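Local coordinates for protein cystatin (Fasciola hepatica, PDB 6I1M) that probably inhibits papain-like cysteine proteases as a secreted, disulfide-bonded member of the stefin branch of the cystatin superfamily, at residues Met21-Leu26 with Thr82-Pro87; Ser31-Glu37 with Thr62-Trp67; Glu37-Val43 with Lys54-Gly60. All blocks are in the same frame, centred on the assembly; numbering follows the deposited sequence.

Interaction 1. Residues Met21-Leu26 with Thr82-Pro87; sequences MILSKL and TSVGTP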
ATOM      1  N   MET A  21       3.347  -5.115  -5.315  1.00 21.38           N
ATOM      2  CA  MET A  21       4.253  -5.002  -4.141  1.00 23.25           C
ATOM      3  C   MET A  21       3.445  -5.305  -2.877  1.00 20.73           C
ATOM      4  O   MET A  21       3.934  -6.026  -2.008  1.00 19.65           O
ATOM      5  CB  MET A  21       4.842  -3.602  -3.988  1.00 26.32           C
ATOM      6  CG  MET A  21       5.842  -3.202  -5.032  1.00 33.81           C
ATOM      7  SD  MET A  21       6.521  -1.578  -4.573  1.00 35.08           S
ATOM      8  CE  MET A  21       7.075  -0.993  -6.169  1.00 34.58           C
ATOM      9  N   ILE A  22       2.253  -4.740  -2.768  1.00 19.67           N
ATOM     10  CA  ILE A  22       1.403  -4.887  -1.549  1.00 19.27           C
ATOM     11  C   ILE A  22       0.888  -6.323  -1.453  1.00 20.92           C
ATOM     12  O   ILE A  22       0.890  -6.872  -0.329  1.00 20.51           O
ATOM     13  CB  ILE A  22       0.303  -3.820  -1.494  1.00 20.29           C
ATOM     14  CG1 ILE A  22       0.943  -2.430  -1.420  1.00 20.73           C
ATOM     15  CG2 ILE A  22      -0.639  -4.081  -0.337  1.00 18.77           C
ATOM     16  CD1 ILE A  22      -0.034  -1.283  -1.488  1.00 22.45           C
ATOM     17  N   LEU A  23       0.514  -6.920  -2.583  1.00 19.25           N
ATOM     18  CA  LEU A  23       0.010  -8.307  -2.642  1.00 20.34           C
ATOM     19  C   LEU A  23       1.125  -9.228  -2.165  1.00 20.00           C
ATOM     20  O   LEU A  23       0.873 -10.047  -1.264  1.00 19.69           O
ATOM     21  CB  LEU A  23      -0.364  -8.641  -4.083  1.00 20.93           C
ATOM     22  CG  LEU A  23      -0.838 -10.071  -4.361  1.00 23.57           C
ATOM     23  CD1 LEU A  23      -1.832 -10.559  -3.318  1.00 24.04           C
ATOM     24  CD2 LEU A  23      -1.466 -10.152  -5.750  1.00 24.21           C
ATOM     25  N   SER A  24       2.310  -9.061  -2.755  1.00 18.73           N
ATOM     26  CA  SER A  24       3.505  -9.868  -2.419  1.00 20.96           C
ATOM     27  C   SER A  24       3.761  -9.797  -0.909  1.00 19.78           C
ATOM     28  O   SER A  24       3.978 -10.843  -0.319  1.00 22.69           O
ATOM     29  CB  SER A  24       4.700  -9.454  -3.206  1.00 20.70           C
ATOM     30  OG  SER A  24       5.844 -10.035  -2.626  1.00 23.12           O
ATOM     31  N   LYS A  25       3.690  -8.606  -0.307  1.00 20.31           N
ATOM     32  CA  LYS A  25       3.915  -8.385   1.152  1.00 21.39           C
ATOM     33  C   LYS A  25       2.856  -9.134   1.962  1.00 20.90           C
ATOM     34  O   LYS A  25       3.234  -9.875   2.880  1.00 20.42           O
ATOM     35  CB  LYS A  25       3.820  -6.905   1.526  1.00 22.21           C
ATOM     36  CG  LYS A  25       4.239  -6.579   2.952  1.00 23.80           C
ATOM     37  CD  LYS A  25       5.554  -7.192   3.360  1.00 25.26           C
ATOM     38  CE  LYS A  25       5.942  -6.829   4.781  1.00 29.76           C
ATOM     39  NZ  LYS A  25       6.980  -5.771   4.789  1.00 30.75           N
ATOM     40  N   LEU A  26       1.577  -8.977   1.613  1.00 19.33           N
ATOM     41  CA  LEU A  26       0.476  -9.670   2.323  1.00 21.46           C
ATOM     42  C   LEU A  26       0.641 -11.191   2.170  1.00 21.14           C
ATOM     43  O   LEU A  26       0.418 -11.919   3.176  1.00 23.33           O
ATOM     44  CB  LEU A  26      -0.872  -9.181   1.800  1.00 21.21           C
ATOM     45  CG  LEU A  26      -1.308  -7.801   2.285  1.00 22.82           C
ATOM     46  CD1 LEU A  26      -2.511  -7.333   1.491  1.00 23.80           C
ATOM     47  CD2 LEU A  26      -1.599  -7.809   3.778  1.00 23.93           C
ATOM     48  N   THR A  82      13.031   1.297  -2.074  1.00 29.22           N
ATOM     49  CA  THR A  82      11.559   1.225  -1.923  1.00 28.65           C
ATOM     50  C   THR A  82      11.236   0.132  -0.906  1.00 28.56           C
ATOM     51  O   THR A  82      11.791  -0.974  -1.041  1.00 31.87           O
ATOM     52  CB  THR A  82      10.866   0.949  -3.256  1.00 28.04           C
ATOM     53  OG1 THR A  82      11.115   2.059  -4.114  1.00 32.43           O
ATOM     54  CG2 THR A  82       9.375   0.751  -3.112  1.00 29.52           C
ATOM     55  N   SER A  83      10.413   0.440   0.095  1.00 27.36           N
ATOM     56  CA  SER A  83      10.131  -0.483   1.220  1.00 27.34           C
ATOM     57  C   SER A  83       8.619  -0.525   1.430  1.00 23.02           C
ATOM     58  O   SER A  83       8.007   0.553   1.551  1.00 22.07           O
ATOM     59  CB  SER A  83      10.897  -0.038   2.456  1.00 29.53           C
ATOM     60  OG  SER A  83      10.801  -0.987   3.513  1.00 35.13           O
ATOM     61  N   VAL A  84       8.045  -1.728   1.452  1.00 24.86           N
ATOM     62  CA  VAL A  84       6.643  -1.956   1.897  1.00 24.34           C
ATOM     63  C   VAL A  84       6.661  -2.148   3.415  1.00 22.22           C
ATOM     64  O   VAL A  84       7.423  -3.005   3.907  1.00 24.58           O
ATOM     65  CB  VAL A  84       5.989  -3.134   1.154  1.00 25.72           C
ATOM     66  CG1 VAL A  84       4.523  -3.227   1.506  1.00 25.28           C
ATOM     67  CG2 VAL A  84       6.156  -3.003  -0.361  1.00 25.85           C
ATOM     68  N   GLY A  85       5.869  -1.357   4.127  1.00 21.93           N
ATOM     69  CA  GLY A  85       5.696  -1.458   5.581  1.00 21.58           C
ATOM     70  C   GLY A  85       4.970  -2.734   5.989  1.00 22.52           C
ATOM     71  O   GLY A  85       4.599  -3.563   5.119  1.00 22.87           O
ATOM     72  N   THR A  86       4.733  -2.873   7.284  1.00 24.39           N
ATOM     73  CA  THR A  86       3.921  -3.960   7.869  1.00 27.46           C
ATOM     74  C   THR A  86       2.442  -3.663   7.673  1.00 25.25           C
ATOM     75  O   THR A  86       1.921  -2.658   8.179  1.00 26.82           O
ATOM     76  CB  THR A  86       4.248  -4.130   9.357  1.00 29.74           C
ATOM     77  OG1 THR A  86       5.646  -4.407   9.416  1.00 31.10           O
ATOM     78  CG2 THR A  86       3.453  -5.252   9.988  1.00 29.30           C
ATOM     79  N   PRO A  87       1.689  -4.541   6.961  1.00 24.03           N
ATOM     80  CA  PRO A  87       0.244  -4.358   6.845  1.00 25.94           C
ATOM     81  C   PRO A  87      -0.445  -4.450   8.214  1.00 26.77           C
ATOM     82  O   PRO A  87      -0.017  -5.230   9.063  1.00 25.05           O
ATOM     83  CB  PRO A  87      -0.188  -5.494   5.919  1.00 24.66           C
ATOM     84  CG  PRO A  87       1.078  -5.801   5.164  1.00 26.04           C
ATOM     85  CD  PRO A  87       2.165  -5.718   6.220  1.00 26.08           C
TER
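Lys25, on the flank of helix 12-28, reaches past Val84 and sets its ammonium group among the backbone carbonyls of the outermost strand 83-90. In the cystatin fold this helix lies across the concave face of an antiparallel sheet, and the contact joins it to that outermost strand. Two carbonyl oxygens accept from the ammonium group. Lys25 NZ donates to Val84 O at 2.9 Å, approaching from above the carbonyl plane, 47° out of it, and makes a second, weak bond to Gly85 O at 3.3 Å. The chain gets there by turning: CG lies opposite the backbone N (chi1 -171°), then a bend at chi2 (48°) and another at chi4 carry the amine back over the strand.

Around it the interface is apolar. Lys25 CB and CG both rest on Val84 CG1, the latter pair 3.7 Å apart, as the two side chains run past one another in opposite senses. The other Val84 methyl, CG2, meets Met21 CB at 3.9 Å, while Met21 SD lies 4.0 Å from Thr82 CG2, the two side chains crossing nearly at right angles. At the far end of the segment the ring of Pro87 takes over: its CG lies against Lys25 CG, and its CB presses on Leu26 CD2 at 3.5 Å, a tight carbon-carbon approach. Val84 and Pro87 also touch Val69 of the adjacent strand 66-74, which ties the contact into the sheet.

The partners of the ammonium group in the strand segment are backbone carbonyls rather than a carboxylate, reached by one good hydrogen bond and one weak one. The positive charge probably polarises the Val84 and Gly85 peptides, while the aliphatic part of the same side chain serves as packing.

Interaction 2. Residues Ser31-Glu37 with Thr62-Trp67; sequences SVVSSCE and TCPGCW. Unlike the reference sequence in segment 31-37: Val33 (reference Glu).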
ATOM      1  N   SER A  31      -0.894 -13.339   5.317  1.00 25.42           N
ATOM      2  CA  SER A  31      -2.151 -12.591   5.540  1.00 24.23           C
ATOM      3  C   SER A  31      -3.202 -12.938   4.482  1.00 24.46           C
ATOM      4  O   SER A  31      -4.404 -12.797   4.785  1.00 21.93           O
ATOM      5  CB  SER A  31      -1.898 -11.134   5.580  1.00 24.20           C
ATOM      6  OG  SER A  31      -1.111 -10.798   6.693  1.00 27.23           O
ATOM      7  N   VAL A  32      -2.779 -13.259   3.262  1.00 22.49           N
ATOM      8  CA  VAL A  32      -3.719 -13.589   2.154  1.00 22.83           C
ATOM      9  C   VAL A  32      -3.190 -14.840   1.441  1.00 24.38           C
ATOM     10  O   VAL A  32      -1.987 -15.172   1.564  1.00 26.25           O
ATOM     11  CB  VAL A  32      -3.925 -12.388   1.203  1.00 21.71           C
ATOM     12  CG1 VAL A  32      -4.437 -11.127   1.914  1.00 20.98           C
ATOM     13  CG2 VAL A  32      -2.667 -12.060   0.436  1.00 20.09           C
ATOM     14  N   VAL A  33      -4.073 -15.539   0.747  1.00 25.30           N
ATOM     15  CA  VAL A  33      -3.717 -16.695  -0.118  1.00 26.22           C
ATOM     16  C   VAL A  33      -3.319 -16.169  -1.502  1.00 24.35           C
ATOM     17  O   VAL A  33      -3.624 -15.000  -1.840  1.00 22.91           O
ATOM     18  CB  VAL A  33      -4.861 -17.728  -0.180  1.00 28.83           C
ATOM     19  CG1 VAL A  33      -5.095 -18.367   1.183  1.00 28.00           C
ATOM     20  CG2 VAL A  33      -6.139 -17.129  -0.744  1.00 27.21           C
ATOM     21  N   SER A  34      -2.640 -17.009  -2.275  1.00 26.63           N
ATOM     22  CA  SER A  34      -1.971 -16.625  -3.542  1.00 29.97           C
ATOM     23  C   SER A  34      -3.011 -16.165  -4.571  1.00 31.07           C
ATOM     24  O   SER A  34      -2.655 -15.305  -5.412  1.00 35.00           O
ATOM     25  CB  SER A  34      -1.117 -17.754  -4.061  1.00 31.51           C
ATOM     26  OG  SER A  34      -1.911 -18.900  -4.298  1.00 30.75           O
ATOM     27  N   SER A  35      -4.255 -16.646  -4.451  1.00 30.85           N
ATOM     28  CA  SER A  35      -5.393 -16.355  -5.373  1.00 29.71           C
ATOM     29  C   SER A  35      -6.065 -14.986  -5.108  1.00 28.71           C
ATOM     30  O   SER A  35      -7.010 -14.618  -5.857  1.00 27.87           O
ATOM     31  CB  SER A  35      -6.399 -17.467  -5.244  1.00 29.97           C
ATOM     32  OG  SER A  35      -7.260 -17.236  -4.125  1.00 33.34           O
ATOM     33  N   CYS A  36      -5.632 -14.261  -4.062  0.50 24.74           N
ATOM     34  CA  CYS A  36      -6.253 -12.994  -3.573  0.50 23.00           C
ATOM     35  C   CYS A  36      -6.368 -11.956  -4.698  0.50 21.75           C
ATOM     36  O   CYS A  36      -5.327 -11.607  -5.288  0.50 21.84           O
ATOM     37  CB  CYS A  36      -5.443 -12.387  -2.433  0.50 21.86           C
ATOM     38  SG  CYS A  36      -6.142 -10.837  -1.794  0.50 21.48           S
ATOM     39  N   GLU A  37      -7.581 -11.452  -4.955  1.00 21.93           N
ATOM     40  CA  GLU A  37      -7.827 -10.248  -5.789  1.00 22.60           C
ATOM     41  C   GLU A  37      -7.747  -9.055  -4.851  1.00 23.14           C
ATOM     42  O   GLU A  37      -8.654  -8.892  -4.036  1.00 24.33           O
ATOM     43  CB  GLU A  37      -9.174 -10.290  -6.518  1.00 25.27           C
ATOM     44  CG  GLU A  37      -9.216 -11.398  -7.553  1.00 27.10           C
ATOM     45  CD  GLU A  37     -10.459 -11.453  -8.435  1.00 30.42           C
ATOM     46  OE1 GLU A  37     -11.234 -10.434  -8.494  1.00 30.23           O
ATOM     47  OE2 GLU A  37     -10.639 -12.502  -9.078  1.00 33.51           O
ATOM     48  N   THR A  62     -11.742 -14.590  -1.748  1.00 26.72           N
ATOM     49  CA  THR A  62     -10.808 -15.526  -1.056  1.00 25.43           C
ATOM     50  C   THR A  62      -9.921 -14.800  -0.031  1.00 24.73           C
ATOM     51  O   THR A  62      -9.181 -15.480   0.655  1.00 25.94           O
ATOM     52  CB  THR A  62      -9.970 -16.367  -2.033  1.00 26.15           C
ATOM     53  OG1 THR A  62      -9.094 -15.499  -2.744  1.00 29.68           O
ATOM     54  CG2 THR A  62     -10.831 -17.144  -2.998  1.00 25.19           C
ATOM     55  N   CYS A  63     -10.031 -13.474   0.107  0.50 23.40           N
ATOM     56  CA  CYS A  63      -9.214 -12.682   1.078  0.50 23.20           C
ATOM     57  C   CYS A  63     -10.011 -11.490   1.610  0.50 23.39           C
ATOM     58  O   CYS A  63      -9.520 -10.370   1.621  0.50 24.25           O
ATOM     59  CB  CYS A  63      -7.886 -12.231   0.458  0.50 22.47           C
ATOM     60  SG  CYS A  63      -8.011 -11.510  -1.206  0.50 18.39           S
ATOM     61  N   PRO A  64     -11.248 -11.686   2.121  1.00 24.79           N
ATOM     62  CA  PRO A  64     -12.048 -10.562   2.563  1.00 24.02           C
ATOM     63  C   PRO A  64     -11.354  -9.849   3.735  1.00 25.11           C
ATOM     64  O   PRO A  64     -10.726 -10.476   4.580  1.00 27.16           O
ATOM     65  CB  PRO A  64     -13.352 -11.236   2.989  1.00 26.75           C
ATOM     66  CG  PRO A  64     -12.935 -12.650   3.345  1.00 24.98           C
ATOM     67  CD  PRO A  64     -11.909 -12.985   2.303  1.00 26.58           C
ATOM     68  N   GLY A  65     -11.459  -8.541   3.740  1.00 26.37           N
ATOM     69  CA  GLY A  65     -10.917  -7.694   4.804  1.00 27.02           C
ATOM     70  C   GLY A  65     -10.147  -6.572   4.160  1.00 28.27           C
ATOM     71  O   GLY A  65      -9.908  -6.639   2.923  1.00 26.31           O
ATOM     72  N   CYS A  66      -9.813  -5.581   4.967  1.00 26.23           N
ATOM     73  CA  CYS A  66      -9.083  -4.380   4.544  1.00 24.97           C
ATOM     74  C   CYS A  66      -7.837  -4.278   5.412  1.00 24.48           C
ATOM     75  O   CYS A  66      -7.868  -4.688   6.595  1.00 23.04           O
ATOM     76  CB  CYS A  66      -9.944  -3.132   4.651  1.00 25.92           C
ATOM     77  SG  CYS A  66     -11.213  -3.045   3.355  1.00 29.67           S
ATOM     78  N   TRP A  67      -6.773  -3.782   4.792  1.00 23.78           N
ATOM     79  CA  TRP A  67      -5.466  -3.528   5.428  1.00 21.59           C
ATOM     80  C   TRP A  67      -5.029  -2.105   5.091  1.00 21.38           C
ATOM     81  O   TRP A  67      -5.408  -1.570   4.000  1.00 22.94           O
ATOM     82  CB  TRP A  67      -4.442  -4.556   4.968  1.00 21.85           C
ATOM     83  CG  TRP A  67      -4.690  -5.986   5.349  1.00 24.06           C
ATOM     84  CD1 TRP A  67      -4.051  -6.683   6.340  1.00 26.49           C
ATOM     85  CD2 TRP A  67      -5.502  -6.951   4.655  1.00 25.32           C
ATOM     86  NE1 TRP A  67      -4.415  -8.001   6.311  1.00 28.18           N
ATOM     87  CE2 TRP A  67      -5.334  -8.190   5.316  1.00 26.11           C
ATOM     88  CE3 TRP A  67      -6.381  -6.888   3.567  1.00 28.78           C
ATOM     89  CZ2 TRP A  67      -5.996  -9.352   4.916  1.00 27.98           C
ATOM     90  CZ3 TRP A  67      -7.042  -8.032   3.175  1.00 29.24           C
ATOM     91  CH2 TRP A  67      -6.857  -9.245   3.846  1.00 30.81           C
TER
HETATM   92  O   HOH W   1      -3.824 -10.443   8.308  1.00 38.70           O
HETATM   93  O   HOH W   2      -6.804 -15.171   2.020  1.00 33.70           O
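Val32 and Trp67 form the apolar centre of this contact, where the loop leading from helix 12-28 to strand 38-47 of the cystatin fold is pinned by a disulfide to the loop before strand 66-74. Val32 CG1 approaches the six-membered part of the indole obliquely, 3.6 Å from Trp67 CH2, and the same methyl lies 3.9 Å from Cys63 CB. Leu26 of the helix touches both Val32 and Trp67, so the apolar patch continues to the helix.

Next to it runs the Cys36-Cys63 bridge. In the conformer described its chi3 is 84°, and the two cysteines reach it differently: SG of Cys36 stands opposite its backbone N (chi1 180°), whereas SG of Cys63 sits between N and the carbonyl carbon (chi1 47°). A short way along, Cys66 makes a second disulfide with Cys92, so two cysteines three residues apart are each tied into a disulfide.

Further out, the type I turn from Val33 to Cys36 is closed by Cys36 N bonding to Val33 O, and it faces Thr62. Val33 differs here from the reference sequence; its CG2 lies 3.7 Å from Thr62 O. The hydroxyls of Ser35 and Thr62 share a hydrogen bond, OG to OG1, at 2.9 Å. Water finishes the edge at two places. One molecule accepts from Val33 N and donates to Thr62 O. The other lies in the plane of the indole at its edge, accepts from Trp67 NE1 at 3.2 Å, and is equally 3.2 Å from Ser31 OG.

Interaction 3. Residues Glu37-Val43 with Lys54-Gly60; sequences ELELLQV and KFKVSGG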
ATOM      1  N   GLU A  37      -7.581 -11.452  -4.955  1.00 21.93           N
ATOM      2  CA  GLU A  37      -7.827 -10.248  -5.789  1.00 22.60           C
ATOM      3  C   GLU A  37      -7.747  -9.055  -4.851  1.00 23.14           C
ATOM      4  O   GLU A  37      -8.654  -8.892  -4.036  1.00 24.33           O
ATOM      5  CB  GLU A  37      -9.174 -10.290  -6.518  1.00 25.27           C
ATOM      6  CG  GLU A  37      -9.216 -11.398  -7.553  1.00 27.10           C
ATOM      7  CD  GLU A  37     -10.459 -11.453  -8.435  1.00 30.42           C
ATOM      8  OE1 GLU A  37     -11.234 -10.434  -8.494  1.00 30.23           O
ATOM      9  OE2 GLU A  37     -10.639 -12.502  -9.078  1.00 33.51           O
ATOM     10  N   LEU A  38      -6.660  -8.300  -4.935  1.00 19.63           N
ATOM     11  CA  LEU A  38      -6.432  -7.156  -4.032  1.00 20.88           C
ATOM     12  C   LEU A  38      -6.692  -5.848  -4.777  1.00 21.01           C
ATOM     13  O   LEU A  38      -6.096  -5.628  -5.857  1.00 22.19           O
ATOM     14  CB  LEU A  38      -4.992  -7.210  -3.540  1.00 22.91           C
ATOM     15  CG  LEU A  38      -4.672  -6.176  -2.467  1.00 24.82           C
ATOM     16  CD1 LEU A  38      -5.217  -6.632  -1.117  1.00 27.88           C
ATOM     17  CD2 LEU A  38      -3.174  -5.932  -2.422  1.00 26.03           C
ATOM     18  N   GLU A  39      -7.498  -4.990  -4.162  1.00 21.92           N
ATOM     19  CA  GLU A  39      -7.886  -3.670  -4.684  1.00 21.70           C
ATOM     20  C   GLU A  39      -7.272  -2.565  -3.830  1.00 21.11           C
ATOM     21  O   GLU A  39      -7.480  -2.568  -2.611  1.00 18.69           O
ATOM     22  CB  GLU A  39      -9.399  -3.536  -4.685  1.00 24.22           C
ATOM     23  CG  GLU A  39      -9.855  -2.214  -5.238  1.00 25.13           C
ATOM     24  CD  GLU A  39     -11.372  -2.131  -5.351  1.00 29.55           C
ATOM     25  OE1 GLU A  39     -12.039  -3.037  -4.835  1.00 33.77           O
ATOM     26  OE2 GLU A  39     -11.863  -1.191  -5.971  1.00 32.60           O
ATOM     27  N   LEU A  40      -6.577  -1.627  -4.466  1.00 20.15           N
ATOM     28  CA  LEU A  40      -6.151  -0.373  -3.810  1.00 21.58           C
ATOM     29  C   LEU A  40      -7.366   0.556  -3.831  1.00 21.84           C
ATOM     30  O   LEU A  40      -7.768   0.957  -4.935  1.00 25.64           O
ATOM     31  CB  LEU A  40      -4.961   0.256  -4.544  1.00 21.99           C
ATOM     32  CG  LEU A  40      -3.723  -0.618  -4.797  1.00 24.67           C
ATOM     33  CD1 LEU A  40      -2.552   0.248  -5.188  1.00 23.37           C
ATOM     34  CD2 LEU A  40      -3.316  -1.450  -3.600  1.00 26.20           C
ATOM     35  N   LEU A  41      -7.940   0.845  -2.665  1.00 20.57           N
ATOM     36  CA  LEU A  41      -9.176   1.659  -2.523  1.00 21.18           C
ATOM     37  C   LEU A  41      -8.824   3.139  -2.618  1.00 21.44           C
ATOM     38  O   LEU A  41      -9.549   3.882  -3.279  1.00 21.95           O
ATOM     39  CB  LEU A  41      -9.831   1.370  -1.173  1.00 23.78           C
ATOM     40  CG  LEU A  41     -10.395  -0.029  -0.987  1.00 23.86           C
ATOM     41  CD1 LEU A  41     -11.006  -0.159   0.390  1.00 26.37           C
ATOM     42  CD2 LEU A  41     -11.413  -0.349  -2.073  1.00 25.96           C
ATOM     43  N   GLN A  42      -7.764   3.547  -1.924  1.00 22.16           N
ATOM     44  CA  GLN A  42      -7.370   4.972  -1.817  1.00 22.36           C
ATOM     45  C   GLN A  42      -5.919   5.034  -1.357  1.00 20.50           C
ATOM     46  O   GLN A  42      -5.380   3.999  -0.910  1.00 19.82           O
ATOM     47  CB  GLN A  42      -8.259   5.715  -0.822  1.00 23.27           C
ATOM     48  CG  GLN A  42      -8.233   5.081   0.559  1.00 24.64           C
ATOM     49  CD  GLN A  42      -9.228   5.715   1.506  1.00 26.72           C
ATOM     50  OE1 GLN A  42     -10.328   6.080   1.110  1.00 32.70           O
ATOM     51  NE2 GLN A  42      -8.868   5.811   2.772  1.00 31.21           N
ATOM     52  N   VAL A  43      -5.325   6.201  -1.501  1.00 19.41           N
ATOM     53  CA  VAL A  43      -3.932   6.450  -1.080  1.00 20.28           C
ATOM     54  C   VAL A  43      -3.869   7.849  -0.468  1.00 21.41           C
ATOM     55  O   VAL A  43      -4.585   8.783  -0.949  1.00 17.81           O
ATOM     56  CB  VAL A  43      -2.952   6.263  -2.251  1.00 22.24           C
ATOM     57  CG1 VAL A  43      -3.131   7.363  -3.289  1.00 23.26           C
ATOM     58  CG2 VAL A  43      -1.516   6.164  -1.743  1.00 20.49           C
ATOM     59  N   LYS A  54       0.453   5.804   1.844  1.00 19.95           N
ATOM     60  CA  LYS A  54      -0.429   5.002   2.719  1.00 21.74           C
ATOM     61  C   LYS A  54      -1.672   4.593   1.936  1.00 21.71           C
ATOM     62  O   LYS A  54      -2.555   5.460   1.630  1.00 22.05           O
ATOM     63  CB  LYS A  54      -0.836   5.774   3.965  1.00 24.33           C
ATOM     64  CG  LYS A  54      -1.525   4.919   5.011  1.00 26.77           C
ATOM     65  CD  LYS A  54      -2.386   5.753   5.899  1.00 32.59           C
ATOM     66  CE  LYS A  54      -1.594   6.685   6.776  1.00 36.01           C
ATOM     67  NZ  LYS A  54      -2.487   7.680   7.411  1.00 38.84           N
ATOM     68  N   PHE A  55      -1.745   3.302   1.662  1.00 20.18           N
ATOM     69  CA  PHE A  55      -2.860   2.645   0.948  1.00 20.76           C
ATOM     70  C   PHE A  55      -3.841   2.040   1.944  1.00 22.22           C
ATOM     71  O   PHE A  55      -3.437   1.450   2.934  1.00 22.83           O
ATOM     72  CB  PHE A  55      -2.285   1.567   0.048  1.00 21.05           C
ATOM     73  CG  PHE A  55      -1.544   2.159  -1.110  1.00 22.09           C
ATOM     74  CD1 PHE A  55      -2.250   2.701  -2.179  1.00 22.27           C
ATOM     75  CD2 PHE A  55      -0.155   2.164  -1.136  1.00 23.23           C
ATOM     76  CE1 PHE A  55      -1.574   3.226  -3.265  1.00 21.17           C
ATOM     77  CE2 PHE A  55       0.520   2.689  -2.232  1.00 23.21           C
ATOM     78  CZ  PHE A  55      -0.193   3.218  -3.285  1.00 23.16           C
ATOM     79  N   LYS A  56      -5.128   2.161   1.643  1.00 24.02           N
ATOM     80  CA  LYS A  56      -6.167   1.255   2.175  1.00 23.23           C
ATOM     81  C   LYS A  56      -6.504   0.258   1.062  1.00 22.01           C
ATOM     82  O   LYS A  56      -6.881   0.709  -0.033  1.00 21.41           O
ATOM     83  CB  LYS A  56      -7.381   2.066   2.608  1.00 27.90           C
ATOM     84  CG  LYS A  56      -8.404   1.269   3.388  1.00 32.22           C
ATOM     85  CD  LYS A  56      -9.542   2.126   3.885  1.00 38.70           C
ATOM     86  CE  LYS A  56     -10.792   1.320   4.170  1.00 41.49           C
ATOM     87  NZ  LYS A  56     -11.233   1.503   5.574  1.00 46.67           N
ATOM     88  N   VAL A  57      -6.325  -1.032   1.332  1.00 20.48           N
ATOM     89  CA  VAL A  57      -6.482  -2.132   0.341  1.00 21.23           C
ATOM     90  C   VAL A  57      -7.602  -3.058   0.829  1.00 20.94           C
ATOM     91  O   VAL A  57      -7.739  -3.234   2.046  1.00 20.43           O
ATOM     92  CB  VAL A  57      -5.147  -2.861   0.095  1.00 21.59           C
ATOM     93  CG1 VAL A  57      -4.044  -1.869  -0.263  1.00 22.30           C
ATOM     94  CG2 VAL A  57      -4.707  -3.739   1.264  1.00 22.59           C
ATOM     95  N   SER A  58      -8.358  -3.614  -0.116  1.00 21.13           N
ATOM     96  CA  SER A  58      -9.505  -4.529   0.116  1.00 22.68           C
ATOM     97  C   SER A  58      -9.264  -5.850  -0.619  1.00 22.08           C
ATOM     98  O   SER A  58      -8.842  -5.824  -1.793  1.00 21.65           O
ATOM     99  CB  SER A  58     -10.789  -3.908  -0.346  1.00 26.71           C
ATOM    100  OG  SER A  58     -11.833  -4.846  -0.249  1.00 28.94           O
ATOM    101  N   GLY A  59      -9.506  -6.967   0.057  1.00 23.90           N
ATOM    102  CA  GLY A  59      -9.402  -8.299  -0.558  1.00 22.41           C
ATOM    103  C   GLY A  59     -10.723  -8.722  -1.172  1.00 24.35           C
ATOM    104  O   GLY A  59     -11.772  -8.257  -0.733  1.00 24.98           O
ATOM    105  N   GLY A  60     -10.663  -9.609  -2.152  1.00 24.84           N
ATOM    106  CA  GLY A  60     -11.846 -10.180  -2.809  1.00 26.17           C
ATOM    107  C   GLY A  60     -12.342 -11.392  -2.055  1.00 26.74           C
ATOM    108  O   GLY A  60     -12.087 -11.503  -0.845  1.00 23.11           O
TER
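The first beta hairpin of the cystatin sheet, strands 38-47 and 50-59, carries a classic beta bulge in which Leu41 and Gln42 both face Lys56. As in other cystatins, the turn joining these strands probably enters the protease active-site cleft; the contact lies in the body of the fold. The antiparallel strands run at 144° to each other. Before the bulge, Glu39 and Ser58 form a hydrogen-bonded pair: Glu39 N reaches Ser58 O at 2.8 Å, nearly straight (170°), and Ser58 N returns to Glu39 O. At the bulge Leu41 N donates to Lys56 O at 2.8 Å, while Lys56 N takes the longer bond to Gln42 O, 3.2 Å, from above that carbonyl's plane. The extra residue shifts the register by one.

Leu38, Leu40, Val43, Phe55 and Val57 share one face of the sheet. Leu40 and Val57 point the same way side by side, CD2 against CG1 at a tight 3.4 Å. Val43 CG1 sits between the backbone N and the carbonyl carbon (chi1 69°), which leaves CG2 anti to N and over the Phe55 ring, offset toward the rim and 3.6 Å from the centroid, a CH-pi contact. Leu40 CD1 meets the same ring obliquely, 3.7 Å from Phe55 CE1.

Glu39, Gln42, Lys56 and Ser58 point to the other face, where Gln42 CG packs on Lys56 CB at 3.7 Å. Leu41, within the bulge, brings CD1 to 3.8 Å from Ser58 CB. The amine of Lys56 bonds to Ser91 O.

Helix 12-28 covers the apolar face: Ile22 touches Leu38, Leu40 and Phe55, and Phe18 meets the Phe55 ring. Strand 50-59 lies between its hairpin partner and strand 66-74, to which Phe55, Val57 and Gly59 are hydrogen-bonded through Val69, Trp67 and Gly65.

How the interactions relate
The three contacts frame one helix-on-sheet body, set apart from the hairpin turn that probably meets the protease. Interaction 1 holds helix 12-28 to the outermost strand 83-90, interaction 3 builds the hairpin at the other side of the sheet, about 12 Å away centre to centre, and Ile22 bridges them, its CD1 3.5 Å from Phe55 CD2. Interaction 2 lies about 10 Å from interaction 3 between centres, sharing Glu37 with it; Val57 N and Trp67 O, 2.9 Å apart, probably hydrogen-bond between strands. Its centre is about 13 Å from that of interaction 1, yet Leu26, itself in interaction 1, reaches Trp67 and Leu38 of the other two, with CD2 3.7 Å from Trp67 CD1.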